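Side-chain contacts in MstE (Scytonema sp. PCC 10023, PDB 6SBF), which is a monodomain class II terpene cyclase that assembles complex isoprenoid scaffolds and probably takes part in merosterol biosynthesis: residues G66-T71 / T112-Q117; A30-L35 / Y74-E79; F48-A53 / L311-P316; Q204-G209 / S213-T218. The protein carries 1 engineered substitution. All blocks are in the same frame, centred on the assembly; numbering follows the deposited sequence.

Contact 1: G66-T71 / T112-Q117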
loop_
_atom_site.group_PDB
_atom_site.type_symbol
_atom_site.label_atom_id
_atom_site.label_comp_id
_atom_site.label_asym_id
_atom_site.label_seq_id
_atom_site.Cartn_x
_atom_site.Cartn_y
_atom_site.Cartn_z
ATOM N N GLY A 66 4.623 -2.074 9.267
ATOM C CA GLY A 66 4.911 -3.369 9.906
ATOM C C GLY A 66 4.736 -4.494 8.921
ATOM O O GLY A 66 5.598 -5.395 8.861
ATOM N N THR A 67 3.679 -4.464 8.106
ATOM C CA THR A 67 3.475 -5.519 7.099
ATOM C C THR A 67 4.648 -5.489 6.109
ATOM O O THR A 67 5.165 -6.566 5.702
ATOM C CB THR A 67 2.105 -5.340 6.426
ATOM O OG1 THR A 67 1.056 -5.467 7.381
ATOM C CG2 THR A 67 1.897 -6.373 5.323
ATOM N N MET A 68 5.054 -4.301 5.661
ATOM C CA MET A 68 6.178 -4.204 4.697
ATOM C C MET A 68 7.417 -4.867 5.275
ATOM O O MET A 68 8.176 -5.518 4.560
ATOM C CB MET A 68 6.464 -2.755 4.327
ATOM C CG MET A 68 5.437 -2.047 3.501
ATOM S SD MET A 68 5.212 -2.763 1.872
ATOM C CE MET A 68 3.542 -3.349 1.978
ATOM N N LEU A 69 7.677 -4.644 6.562
ATOM C CA LEU A 69 8.932 -5.147 7.195
ATOM C C LEU A 69 8.828 -6.612 7.611
ATOM O O LEU A 69 9.856 -7.173 8.034
ATOM C CB LEU A 69 9.263 -4.250 8.393
ATOM C CG LEU A 69 9.691 -2.828 8.045
ATOM C CD1 LEU A 69 9.934 -2.037 9.307
ATOM C CD2 LEU A 69 10.954 -2.808 7.248
ATOM N N ALA A 70 7.666 -7.224 7.499
ATOM C CA ALA A 70 7.487 -8.630 7.903
ATOM C C ALA A 70 8.299 -9.582 7.027
ATOM O O ALA A 70 8.493 -10.722 7.434
ATOM C CB ALA A 70 6.017 -8.999 7.874
ATOM N N THR A 71 8.786 -9.152 5.857
ATOM C CA THR A 71 9.644 -9.976 4.963
ATOM C C THR A 71 11.076 -10.080 5.515
ATOM O O THR A 71 11.849 -10.947 5.072
ATOM C CB THR A 71 9.674 -9.436 3.530
ATOM O OG1 THR A 71 8.358 -9.202 3.025
ATOM C CG2 THR A 71 10.321 -10.446 2.620
ATOM N N THR A 112 -7.823 -1.560 8.619
ATOM C CA THR A 112 -8.113 -2.857 9.338
ATOM C C THR A 112 -7.467 -4.022 8.614
ATOM O O THR A 112 -6.881 -4.902 9.259
ATOM C CB THR A 112 -9.628 -2.998 9.570
ATOM O OG1 THR A 112 -10.094 -1.903 10.368
ATOM C CG2 THR A 112 -9.973 -4.268 10.249
ATOM N N GLY A 113 -7.536 -4.060 7.293
ATOM C CA GLY A 113 -6.867 -5.120 6.543
ATOM C C GLY A 113 -5.384 -5.145 6.739
ATOM O O GLY A 113 -4.815 -6.227 7.000
ATOM N N TRP A 114 -4.714 -4.006 6.685
ATOM C CA TRP A 114 -3.262 -3.977 6.919
ATOM C C TRP A 114 -2.939 -4.427 8.343
ATOM O O TRP A 114 -1.914 -5.110 8.538
ATOM C CB TRP A 114 -2.661 -2.599 6.638
ATOM C CG TRP A 114 -2.625 -2.292 5.174
ATOM C CD1 TRP A 114 -3.452 -1.458 4.471
ATOM C CD2 TRP A 114 -1.707 -2.842 4.196
ATOM N NE1 TRP A 114 -3.155 -1.486 3.129
ATOM C CE2 TRP A 114 -2.057 -2.299 2.935
ATOM C CE3 TRP A 114 -0.587 -3.689 4.290
ATOM C CZ2 TRP A 114 -1.389 -2.658 1.782
ATOM C CZ3 TRP A 114 0.084 -4.022 3.134
ATOM C CH2 TRP A 114 -0.317 -3.509 1.881
ATOM N N ALA A 115 -3.708 -4.019 9.309
ATOM C CA ALA A 115 -3.480 -4.425 10.715
ATOM C C ALA A 115 -3.602 -5.939 10.820
ATOM O O ALA A 115 -2.836 -6.548 11.587
ATOM C CB ALA A 115 -4.458 -3.735 11.648
ATOM N N LEU A 116 -4.528 -6.546 10.098
ATOM C CA LEU A 116 -4.681 -8.010 10.058
ATOM C C LEU A 116 -3.507 -8.682 9.366
ATOM O O LEU A 116 -3.147 -9.822 9.789
ATOM C CB LEU A 116 -6.061 -8.381 9.539
ATOM C CG LEU A 116 -7.226 -8.032 10.447
ATOM C CD1 LEU A 116 -8.543 -8.177 9.691
ATOM C CD2 LEU A 116 -7.235 -8.948 11.681
ATOM N N GLN A 117 -2.921 -8.097 8.339
ATOM C CA GLN A 117 -1.709 -8.652 7.721
ATOM C C GLN A 117 -0.601 -8.645 8.773
ATOM O O GLN A 117 0.194 -9.588 8.875
ATOM C CB GLN A 117 -1.332 -7.877 6.462
ATOM C CG GLN A 117 -2.305 -8.053 5.304
ATOM C CD GLN A 117 -1.716 -7.506 4.024
ATOM O OE1 GLN A 117 -0.713 -8.014 3.528
ATOM N NE2 GLN A 117 -2.340 -6.460 3.461
#

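Contact 2: A30-L35 / Y74-E79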
loop_
_atom_site.group_PDB
_atom_site.type_symbol
_atom_site.label_atom_id
_atom_site.label_comp_id
_atom_site.label_asym_id
_atom_site.label_seq_id
_atom_site.Cartn_x
_atom_site.Cartn_y
_atom_site.Cartn_z
ATOM N N ALA A 30 20.327 0.064 5.759
ATOM C CA ALA A 30 20.264 1.523 6.011
ATOM C C ALA A 30 18.797 1.963 6.097
ATOM O O ALA A 30 18.457 2.811 6.943
ATOM C CB ALA A 30 21.012 2.294 4.942
ATOM N N ALA A 31 17.931 1.382 5.281
ATOM C CA ALA A 31 16.501 1.732 5.301
ATOM C C ALA A 31 15.842 1.233 6.572
ATOM O O ALA A 31 14.991 1.935 7.150
ATOM C CB ALA A 31 15.853 1.207 4.075
ATOM N N VAL A 32 16.195 -0.002 6.963
ATOM C CA VAL A 32 15.614 -0.529 8.208
ATOM C C VAL A 32 16.057 0.369 9.385
ATOM O O VAL A 32 15.221 0.667 10.272
ATOM C CB VAL A 32 16.053 -1.981 8.408
ATOM C CG1 VAL A 32 15.788 -2.462 9.817
ATOM C CG2 VAL A 32 15.396 -2.880 7.366
ATOM N N ALA A 33 17.335 0.763 9.419
ATOM C CA ALA A 33 17.774 1.636 10.540
ATOM C C ALA A 33 16.974 2.961 10.503
ATOM O O ALA A 33 16.523 3.482 11.553
ATOM C CB ALA A 33 19.262 1.913 10.453
ATOM N N PHE A 34 16.817 3.555 9.320
ATOM C CA PHE A 34 16.013 4.803 9.195
ATOM C C PHE A 34 14.615 4.583 9.743
ATOM O O PHE A 34 14.110 5.371 10.548
ATOM C CB PHE A 34 15.947 5.244 7.730
ATOM C CG PHE A 34 14.950 6.347 7.456
ATOM C CD1 PHE A 34 15.284 7.671 7.667
ATOM C CD2 PHE A 34 13.664 6.040 7.073
ATOM C CE1 PHE A 34 14.337 8.665 7.480
ATOM C CE2 PHE A 34 12.718 7.041 6.879
ATOM C CZ PHE A 34 13.059 8.338 7.129
ATOM N N LEU A 35 13.980 3.464 9.346
ATOM C CA LEU A 35 12.599 3.240 9.752
ATOM C C LEU A 35 12.531 3.017 11.263
ATOM O O LEU A 35 11.576 3.515 11.887
ATOM C CB LEU A 35 12.005 2.080 8.979
ATOM C CG LEU A 35 11.724 2.337 7.517
ATOM C CD1 LEU A 35 11.422 1.074 6.768
ATOM C CD2 LEU A 35 10.551 3.265 7.340
ATOM N N TYR A 74 15.133 -10.588 10.480
ATOM C CA TYR A 74 15.891 -10.074 11.619
ATOM C C TYR A 74 15.065 -10.065 12.896
ATOM O O TYR A 74 13.937 -9.604 12.942
ATOM C CB TYR A 74 16.287 -8.634 11.357
ATOM C CG TYR A 74 17.210 -8.419 10.199
ATOM C CD1 TYR A 74 18.141 -9.337 9.768
ATOM C CD2 TYR A 74 17.217 -7.197 9.539
ATOM C CE1 TYR A 74 19.055 -9.036 8.784
ATOM C CE2 TYR A 74 18.114 -6.899 8.538
ATOM C CZ TYR A 74 19.056 -7.808 8.168
ATOM O OH TYR A 74 20.019 -7.599 7.233
ATOM N N ALA A 75 15.690 -10.609 13.957
ATOM C CA ALA A 75 14.995 -10.681 15.237
ATOM C C ALA A 75 14.577 -9.293 15.726
ATOM O O ALA A 75 13.470 -9.171 16.288
ATOM C CB ALA A 75 15.879 -11.373 16.260
ATOM N N HIS A 76 15.421 -8.295 15.565
ATOM C CA HIS A 76 15.046 -6.962 16.097
ATOM C C HIS A 76 13.894 -6.325 15.299
ATOM O O HIS A 76 13.114 -5.558 15.859
ATOM C CB HIS A 76 16.260 -6.073 16.215
ATOM C CG HIS A 76 16.804 -5.578 14.941
ATOM N ND1 HIS A 76 17.445 -6.421 14.035
ATOM C CD2 HIS A 76 16.891 -4.328 14.448
ATOM C CE1 HIS A 76 17.868 -5.666 13.015
ATOM N NE2 HIS A 76 17.559 -4.418 13.268
ATOM N N VAL A 77 13.783 -6.707 14.026
ATOM C CA VAL A 77 12.609 -6.234 13.252
ATOM C C VAL A 77 11.369 -6.962 13.706
ATOM O O VAL A 77 10.316 -6.388 13.911
ATOM C CB VAL A 77 12.861 -6.378 11.747
ATOM C CG1 VAL A 77 11.625 -6.003 10.979
ATOM C CG2 VAL A 77 14.032 -5.505 11.334
ATOM N N HIS A 78 11.474 -8.284 13.948
ATOM C CA HIS A 78 10.308 -9.028 14.485
ATOM C C HIS A 78 9.855 -8.421 15.804
ATOM O O HIS A 78 8.663 -8.282 16.041
ATOM C CB HIS A 78 10.566 -10.536 14.602
ATOM C CG HIS A 78 9.320 -11.300 14.833
ATOM N ND1 HIS A 78 8.372 -11.468 13.852
ATOM C CD2 HIS A 78 8.835 -11.914 15.959
ATOM C CE1 HIS A 78 7.347 -12.105 14.372
ATOM N NE2 HIS A 78 7.604 -12.423 15.681
ATOM N N GLU A 79 10.815 -8.016 16.640
ATOM C CA GLU A 79 10.454 -7.358 17.943
ATOM C C GLU A 79 9.723 -6.049 17.701
ATOM O O GLU A 79 8.746 -5.744 18.404
ATOM C CB GLU A 79 11.710 -7.137 18.774
ATOM C CG GLU A 79 12.320 -8.400 19.330
ATOM C CD GLU A 79 13.694 -8.225 19.947
ATOM O OE1 GLU A 79 14.329 -7.189 19.821
ATOM O OE2 GLU A 79 14.140 -9.238 20.572
#

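Contact 3: F48-A53 / L311-P316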
loop_
_atom_site.group_PDB
_atom_site.type_symbol
_atom_site.label_atom_id
_atom_site.label_comp_id
_atom_site.label_asym_id
_atom_site.label_seq_id
_atom_site.Cartn_x
_atom_site.Cartn_y
_atom_site.Cartn_z
ATOM N N PHE A 48 1.756 11.128 6.701
ATOM C CA PHE A 48 0.639 11.876 6.113
ATOM C C PHE A 48 0.123 12.906 7.098
ATOM O O PHE A 48 0.250 12.751 8.313
ATOM C CB PHE A 48 -0.473 10.983 5.571
ATOM C CG PHE A 48 -0.022 10.016 4.494
ATOM C CD1 PHE A 48 0.029 10.420 3.167
ATOM C CD2 PHE A 48 0.366 8.716 4.817
ATOM C CE1 PHE A 48 0.480 9.536 2.194
ATOM C CE2 PHE A 48 0.809 7.867 3.816
ATOM C CZ PHE A 48 0.843 8.267 2.505
ATOM N N ASN A 49 -0.484 13.963 6.559
ATOM C CA ASN A 49 -0.993 15.033 7.437
ATOM C C ASN A 49 -2.151 15.741 6.760
ATOM O O ASN A 49 -2.005 16.153 5.561
ATOM C CB ASN A 49 0.113 16.031 7.777
ATOM C CG ASN A 49 -0.229 16.987 8.893
ATOM O OD1 ASN A 49 -1.229 16.856 9.581
ATOM N ND2 ASN A 49 0.587 17.999 8.999
ATOM N N PHE A 50 -3.228 15.890 7.511
ATOM C CA PHE A 50 -4.355 16.769 7.130
ATOM C C PHE A 50 -4.324 17.930 8.109
ATOM O O PHE A 50 -4.999 17.897 9.144
ATOM C CB PHE A 50 -5.665 16.015 7.223
ATOM C CG PHE A 50 -5.812 14.918 6.218
ATOM C CD1 PHE A 50 -6.341 15.156 4.977
ATOM C CD2 PHE A 50 -5.395 13.631 6.517
ATOM C CE1 PHE A 50 -6.462 14.124 4.050
ATOM C CE2 PHE A 50 -5.558 12.579 5.628
ATOM C CZ PHE A 50 -6.079 12.858 4.395
ATOM N N PRO A 51 -3.520 18.965 7.858
ATOM C CA PRO A 51 -3.343 20.044 8.827
ATOM C C PRO A 51 -4.641 20.745 9.200
ATOM O O PRO A 51 -5.450 21.020 8.318
ATOM C CB PRO A 51 -2.333 20.976 8.196
ATOM C CG PRO A 51 -1.990 20.453 6.873
ATOM C CD PRO A 51 -2.706 19.147 6.669
ATOM N N GLN A 52 -4.765 20.974 10.508
ATOM C CA GLN A 52 -5.865 21.739 11.154
ATOM C C GLN A 52 -7.142 20.951 10.909
ATOM O O GLN A 52 -8.189 21.485 11.034
ATOM C CB GLN A 52 -5.917 23.196 10.685
ATOM C CG GLN A 52 -4.597 23.939 10.783
ATOM C CD GLN A 52 -4.837 25.432 10.684
ATOM O OE1 GLN A 52 -5.654 25.911 9.891
ATOM N NE2 GLN A 52 -4.117 26.196 11.490
ATOM N N ALA A 53 -7.019 19.652 10.647
ATOM C CA ALA A 53 -8.188 18.786 10.398
ATOM C C ALA A 53 -7.891 17.451 11.068
ATOM O O ALA A 53 -7.746 17.350 12.293
ATOM C CB ALA A 53 -8.459 18.670 8.901
ATOM N N LEU A 311 -1.459 10.180 -2.122
ATOM C CA LEU A 311 -2.787 9.817 -1.617
ATOM C C LEU A 311 -3.745 10.933 -2.075
ATOM O O LEU A 311 -3.543 12.128 -1.708
ATOM C CB LEU A 311 -2.734 9.715 -0.101
ATOM C CG LEU A 311 -4.013 9.327 0.608
ATOM C CD1 LEU A 311 -4.366 7.900 0.297
ATOM C CD2 LEU A 311 -3.827 9.538 2.108
ATOM N N ARG A 312 -4.767 10.571 -2.781
ATOM C CA ARG A 312 -5.713 11.559 -3.262
ATOM C C ARG A 312 -6.965 11.545 -2.432
ATOM O O ARG A 312 -7.359 10.507 -1.871
ATOM C CB ARG A 312 -5.761 11.417 -4.740
ATOM C CG ARG A 312 -6.564 10.256 -5.121
ATOM C CD ARG A 312 -6.167 10.116 -6.611
ATOM N NE ARG A 312 -6.821 8.962 -7.089
ATOM C CZ ARG A 312 -6.810 8.362 -8.346
ATOM N NH1 ARG A 312 -7.563 7.299 -8.466
ATOM N NH2 ARG A 312 -6.128 8.762 -9.389
ATOM N N ILE A 313 -7.563 12.731 -2.324
ATOM C CA ILE A 313 -8.810 12.906 -1.586
ATOM C C ILE A 313 -9.859 13.289 -2.617
ATOM O O ILE A 313 -10.065 14.463 -2.930
ATOM C CB ILE A 313 -8.668 13.958 -0.502
ATOM C CG1 ILE A 313 -7.452 13.673 0.398
ATOM C CG2 ILE A 313 -10.002 13.996 0.228
ATOM C CD1 ILE A 313 -7.383 12.245 1.023
ATOM N N PRO A 314 -10.610 12.307 -3.184
ATOM C CA PRO A 314 -11.684 12.664 -4.092
ATOM C C PRO A 314 -12.786 13.363 -3.315
ATOM O O PRO A 314 -12.907 13.199 -2.112
ATOM C CB PRO A 314 -12.207 11.323 -4.603
ATOM C CG PRO A 314 -11.060 10.339 -4.297
ATOM C CD PRO A 314 -10.544 10.860 -2.975
ATOM N N TYR A 315 -13.609 14.111 -4.038
ATOM C CA TYR A 315 -14.868 14.575 -3.428
ATOM C C TYR A 315 -15.651 13.358 -2.949
ATOM O O TYR A 315 -15.603 12.278 -3.569
ATOM C CB TYR A 315 -15.677 15.397 -4.429
ATOM C CG TYR A 315 -15.151 16.786 -4.649
ATOM C CD1 TYR A 315 -14.201 17.050 -5.610
ATOM C CD2 TYR A 315 -15.574 17.834 -3.854
ATOM C CE1 TYR A 315 -13.685 18.321 -5.803
ATOM C CE2 TYR A 315 -15.070 19.110 -4.032
ATOM C CZ TYR A 315 -14.134 19.362 -5.028
ATOM O OH TYR A 315 -13.643 20.630 -5.216
ATOM N N PRO A 316 -16.412 13.489 -1.845
ATOM C CA PRO A 316 -17.138 12.361 -1.273
ATOM C C PRO A 316 -18.099 11.672 -2.239
ATOM O O PRO A 316 -18.367 10.477 -2.063
ATOM C CB PRO A 316 -17.857 12.854 -0.008
ATOM C CG PRO A 316 -17.259 14.185 0.225
ATOM C CD PRO A 316 -16.567 14.696 -1.021
#

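Contact 4: Q204-G209 / S213-T218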
loop_
_atom_site.group_PDB
_atom_site.type_symbol
_atom_site.label_atom_id
_atom_site.label_comp_id
_atom_site.label_asym_id
_atom_site.label_seq_id
_atom_site.Cartn_x
_atom_site.Cartn_y
_atom_site.Cartn_z
ATOM N N GLN A 204 -6.040 -3.037 -20.651
ATOM C CA GLN A 204 -4.574 -2.943 -20.776
ATOM C C GLN A 204 -3.862 -3.898 -19.780
ATOM O O GLN A 204 -2.619 -4.021 -19.851
ATOM C CB GLN A 204 -4.075 -1.522 -20.600
ATOM C CG GLN A 204 -4.564 -0.619 -21.719
ATOM C CD GLN A 204 -5.972 -0.143 -21.501
ATOM O OE1 GLN A 204 -6.515 -0.157 -20.396
ATOM N NE2 GLN A 204 -6.549 0.405 -22.556
ATOM N N GLY A 205 -4.612 -4.550 -18.895
ATOM C CA GLY A 205 -4.010 -5.513 -17.947
ATOM C C GLY A 205 -3.806 -5.001 -16.550
ATOM O O GLY A 205 -3.495 -5.799 -15.646
ATOM N N ASN A 206 -3.965 -3.719 -16.338
ATOM C CA ASN A 206 -3.811 -3.133 -14.997
ATOM C C ASN A 206 -5.150 -3.023 -14.277
ATOM O O ASN A 206 -6.207 -3.225 -14.836
ATOM C CB ASN A 206 -3.101 -1.785 -15.075
ATOM C CG ASN A 206 -3.950 -0.696 -15.731
ATOM O OD1 ASN A 206 -4.274 -0.833 -16.907
ATOM N ND2 ASN A 206 -4.318 0.323 -14.954
ATOM N N TRP A 207 -5.056 -2.611 -13.024
ATOM C CA TRP A 207 -6.196 -2.141 -12.230
ATOM C C TRP A 207 -5.929 -0.680 -11.883
ATOM O O TRP A 207 -4.773 -0.224 -11.935
ATOM C CB TRP A 207 -6.358 -2.985 -10.955
ATOM C CG TRP A 207 -6.942 -4.345 -11.193
ATOM C CD1 TRP A 207 -8.238 -4.691 -10.977
ATOM C CD2 TRP A 207 -6.262 -5.548 -11.612
ATOM N NE1 TRP A 207 -8.439 -6.008 -11.271
ATOM C CE2 TRP A 207 -7.234 -6.565 -11.646
ATOM C CE3 TRP A 207 -4.950 -5.858 -11.943
ATOM C CZ2 TRP A 207 -6.934 -7.874 -12.044
ATOM C CZ3 TRP A 207 -4.627 -7.159 -12.302
ATOM C CH2 TRP A 207 -5.618 -8.141 -12.360
ATOM N N GLU A 208 -7.011 -0.011 -11.553
ATOM C CA GLU A 208 -6.997 1.374 -11.083
ATOM C C GLU A 208 -7.565 1.414 -9.665
ATOM O O GLU A 208 -8.588 0.780 -9.405
ATOM C CB GLU A 208 -7.819 2.261 -12.017
ATOM C CG GLU A 208 -7.367 2.262 -13.468
ATOM C CD GLU A 208 -8.260 3.087 -14.384
ATOM O OE1 GLU A 208 -9.367 3.413 -13.971
ATOM O OE2 GLU A 208 -7.881 3.272 -15.531
ATOM N N GLY A 209 -6.919 2.182 -8.817
ATOM C CA GLY A 209 -7.351 2.359 -7.436
ATOM C C GLY A 209 -8.242 3.578 -7.235
ATOM O O GLY A 209 -8.470 4.375 -8.153
ATOM N N SER A 213 -2.925 7.631 -6.679
ATOM C CA SER A 213 -2.626 8.094 -8.041
ATOM C C SER A 213 -1.982 6.963 -8.843
ATOM O O SER A 213 -2.165 6.876 -10.068
ATOM C CB SER A 213 -1.637 9.277 -7.931
ATOM O OG SER A 213 -2.148 10.431 -7.295
ATOM N N ASP A 214 -1.134 6.162 -8.178
ATOM C CA ASP A 214 -0.237 5.250 -8.915
ATOM C C ASP A 214 -0.907 3.882 -9.043
ATOM O O ASP A 214 -0.999 3.103 -8.024
ATOM C CB ASP A 214 1.095 5.153 -8.198
ATOM C CG ASP A 214 1.834 6.478 -8.170
ATOM O OD1 ASP A 214 2.035 7.047 -9.261
ATOM O OD2 ASP A 214 2.213 6.952 -7.083
ATOM N N HIS A 215 -1.307 3.478 -10.247
ATOM C CA HIS A 215 -2.029 2.229 -10.500
ATOM C C HIS A 215 -1.158 1.001 -10.195
ATOM O O HIS A 215 -1.730 -0.089 -10.045
ATOM C CB HIS A 215 -2.453 2.145 -11.965
ATOM C CG HIS A 215 -3.301 3.260 -12.447
ATOM N ND1 HIS A 215 -4.227 3.892 -11.631
ATOM C CD2 HIS A 215 -3.397 3.813 -13.692
ATOM C CE1 HIS A 215 -4.841 4.838 -12.361
ATOM N NE2 HIS A 215 -4.331 4.814 -13.606
ATOM N N GLU A 216 0.154 1.162 -10.108
ATOM C CA GLU A 216 1.052 0.029 -9.764
ATOM C C GLU A 216 0.690 -0.569 -8.399
ATOM O O GLU A 216 0.854 -1.754 -8.246
ATOM C CB GLU A 216 2.498 0.506 -9.822
ATOM C CG GLU A 216 2.957 0.997 -11.203
ATOM C CD GLU A 216 2.449 2.346 -11.642
ATOM O OE1 GLU A 216 2.531 2.630 -12.886
ATOM O OE2 GLU A 216 2.013 3.143 -10.763
ATOM N N TYR A 217 0.269 0.255 -7.461
ATOM C CA TYR A 217 -0.137 -0.225 -6.135
ATOM C C TYR A 217 -1.275 -1.220 -6.256
ATOM O O TYR A 217 -1.161 -2.389 -5.793
ATOM C CB TYR A 217 -0.517 0.983 -5.280
ATOM C CG TYR A 217 -1.114 0.674 -3.935
ATOM C CD1 TYR A 217 -2.441 0.451 -3.747
ATOM C CD2 TYR A 217 -0.336 0.686 -2.797
ATOM C CE1 TYR A 217 -3.013 0.225 -2.503
ATOM C CE2 TYR A 217 -0.877 0.452 -1.537
ATOM C CZ TYR A 217 -2.215 0.216 -1.373
ATOM O OH TYR A 217 -2.749 -0.000 -0.127
ATOM N N THR A 218 -2.367 -0.851 -6.882
ATOM C CA THR A 218 -3.558 -1.709 -6.971
ATOM C C THR A 218 -3.223 -2.895 -7.858
ATOM O O THR A 218 -3.713 -4.014 -7.595
ATOM C CB THR A 218 -4.795 -0.932 -7.418
ATOM O OG1 THR A 218 -5.020 0.142 -6.508
ATOM C CG2 THR A 218 -6.036 -1.771 -7.467
HETATM O O HOH W 1 -4.670 4.027 -8.937
#

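Contact 1: G66-T71 / T112-Q117
Thr67 and Trp114 meet at about a right angle between helices 59-69 and 109-121, two neighbouring helices of the alpha6-alpha6 barrel that run in roughly the same direction here. Thr67 points its beta carbon at the partner helix, and both of its branches touch. A chi1 of -62° puts OG1 beside the backbone N and leaves the CG2 methyl anti to that N, turned to the rim of the indole near the ring plane; Thr67 CG2 lies 3.7 Å from Trp114 CZ3. Thr67 CB comes to the same edge in plane, 3.8 Å from Trp114 CE3. The hydroxyl lies beside the opposite backbone, Thr67 OG1 being 3.2 Å from Trp114 O, but its hydrogen bond goes back along its own helix to Ala63 O. Met68 is bent at chi2 and chi3 (115°), which swings its terminal methyl across to the benzo end of the indole, where Met68 CE is 3.7 Å from Trp114 CZ3. Gln117, one turn after the tryptophan, extends beyond CG and brings its amide nitrogen over one face of the indole near the rim, NE2 3.3 Å above the Trp114 ring plane. Tyr64 meets this ring edge-to-face, and Trp114 NE1 makes a weak hydrogen bond to Asp110. Replacing the indole with the methyl of an alanine would probably open a gap between the helices, leave Met68 CE without its aromatic neighbour and set the Gln117 amide free to turn. The Thr67 methyl also meets the glutamine, CG2 lying 3.6 Å from Gln117 OE1.

Contact 2: A30-L35 / Y74-E79
Val32 and Val77 mark the closest backbone approach, their CA atoms 8.2 Å apart, where helix 18-37 runs roughly parallel to the first turn of helix 75-90. This is a sparse helix-helix contact in the outer part of the alpha6-alpha6 barrel, with no hydrogen bond between the two segments. The valines reach toward each other tip to tip. Val32 has CG1 anti to its backbone N (chi1 166°), and this branch makes the approach; from the other side comes CG2 of Val77, Val32 CG1 and Val77 CG2 touching at 3.8 Å. His76 borders the pair on the exposed side. Its CG stands between the backbone N and the carbonyl carbon (chi1 73°), which brings the imidazole back over the neighbouring valine: Val77 CG2 lies 4.1 Å from the plane of the His76 ring, over its centre. Val32 CG1 approaches the same ring obliquely, 4.3 Å from His76 NE2. Leu69 of helix 59-69 also touches Val77, and Leu72 lies against Val32. Tyr74 occupies the N-cap position of helix 75-90; its carbonyl takes a hydrogen bond from His78 N, and its hydroxyl ties back to helix 18-37 by a hydrogen bond between Tyr74 OH and Asn29 OD1.

Contact 3: F48-A53 / L311-P316
Phe48 faces Leu311 and Phe50 faces Ile313 across two strand segments that run in roughly the same direction, too far apart for backbone pairing: the CA atoms of Phe48 and Leu311 are 8.7 Å apart, those of Phe50 and Ile313 10.5 Å. Strand 47-50 belongs to a small antiparallel hairpin, strand 311-313 to the edge of a separate mixed sheet, and they meet here through side chains. Leu311, its CG anti to the backbone N (chi1 -179°), crosses the Phe48 ring obliquely. Its CD2 lies over one face of Phe48, 4.1 Å from Phe48 CD1, and Leu311 CB is 4.0 Å from Phe48 CE1. The second pair meets differently. Phe50 and Ile313 come from opposite directions, and the isoleucine presents its ethyl arm to the ring edge: CG1 lies in the plane of the Phe50 ring, and Ile313 CD1 is 3.7 Å from Phe50 CZ. Ile344, on the strand beside 311-313, touches both phenylalanines and Leu311, while Phe351 packs edge-to-face with Phe48. With no polar atom among the touching groups, the hairpin and the mixed sheet are joined here by hydrophobic contact alone, which holds by shape rather than by directed bonds.

Contact 4: Q204-G209 / S213-T218
His215 and Glu208 both carry CG anti to the carbonyl carbon (chi1 -58° in each), which sets Glu208 CG over one face of the imidazole, 3.9 Å from the centroid of the His215 ring, in a CH-pi contact. Beyond CG the glutamate is extended (chi2 176°) and runs on alongside the imidazole, the two side chains pointing the same way. At the ring's edge, in plane, a water molecule lies 2.7 Å from His215 ND1 and accepts a hydrogen bond from Gly209 N, bridging the first turn of helix 215-229 to the preceding loop. Trp207 O lies 3.3 Å from His215 CB and takes a weak hydrogen bond from Asn206 ND2, while Asn206 OD1 is hydrogen-bonded to Thr202 OG1. The loop matches the QW motif of squalene-hopene cyclases: Gln201 NE2 binds Gly205 O, and Trp207 NE1 binds Leu197 O at the end of the preceding helix. Were the imidazole of His215 cut back to an alanine, the bridging water would probably lose its side-chain anchor and the Glu208 methylene the ring it rests on. One turn further, Thr218 turns its methyl to the tryptophan, CG2 being 3.7 Å from Trp207 CB. Its hydroxyl oxygen presses on the glycine, Thr218 OG1 lying 3.3 Å from Gly209 CA, where a beta carbon would clash with it.

Overall arrangement
Contacts 1 and 2 adjoin, contact 1 nearer the centre and contact 2 farther out: their centres are 15 Å apart, helices 59-69 and 75-90 follow each other in the chain, and Leu69 touches both Leu35 and Val77. Contact 4 lies on the opposite side of the chain's centre, yet Trp114 of contact 1 touches its Tyr217, the centres being 20 Å apart. Contact 3 joins residues more than 250 positions apart and encloses contacts 1 and 4 along the sequence; contact 2 crosses it. Its centre is about 21 Å from that of contact 4, where Arg312 lies against Gly209 and Ser213. Early and late parts of the chain are thus drawn together, consistent with a monodomain cyclase.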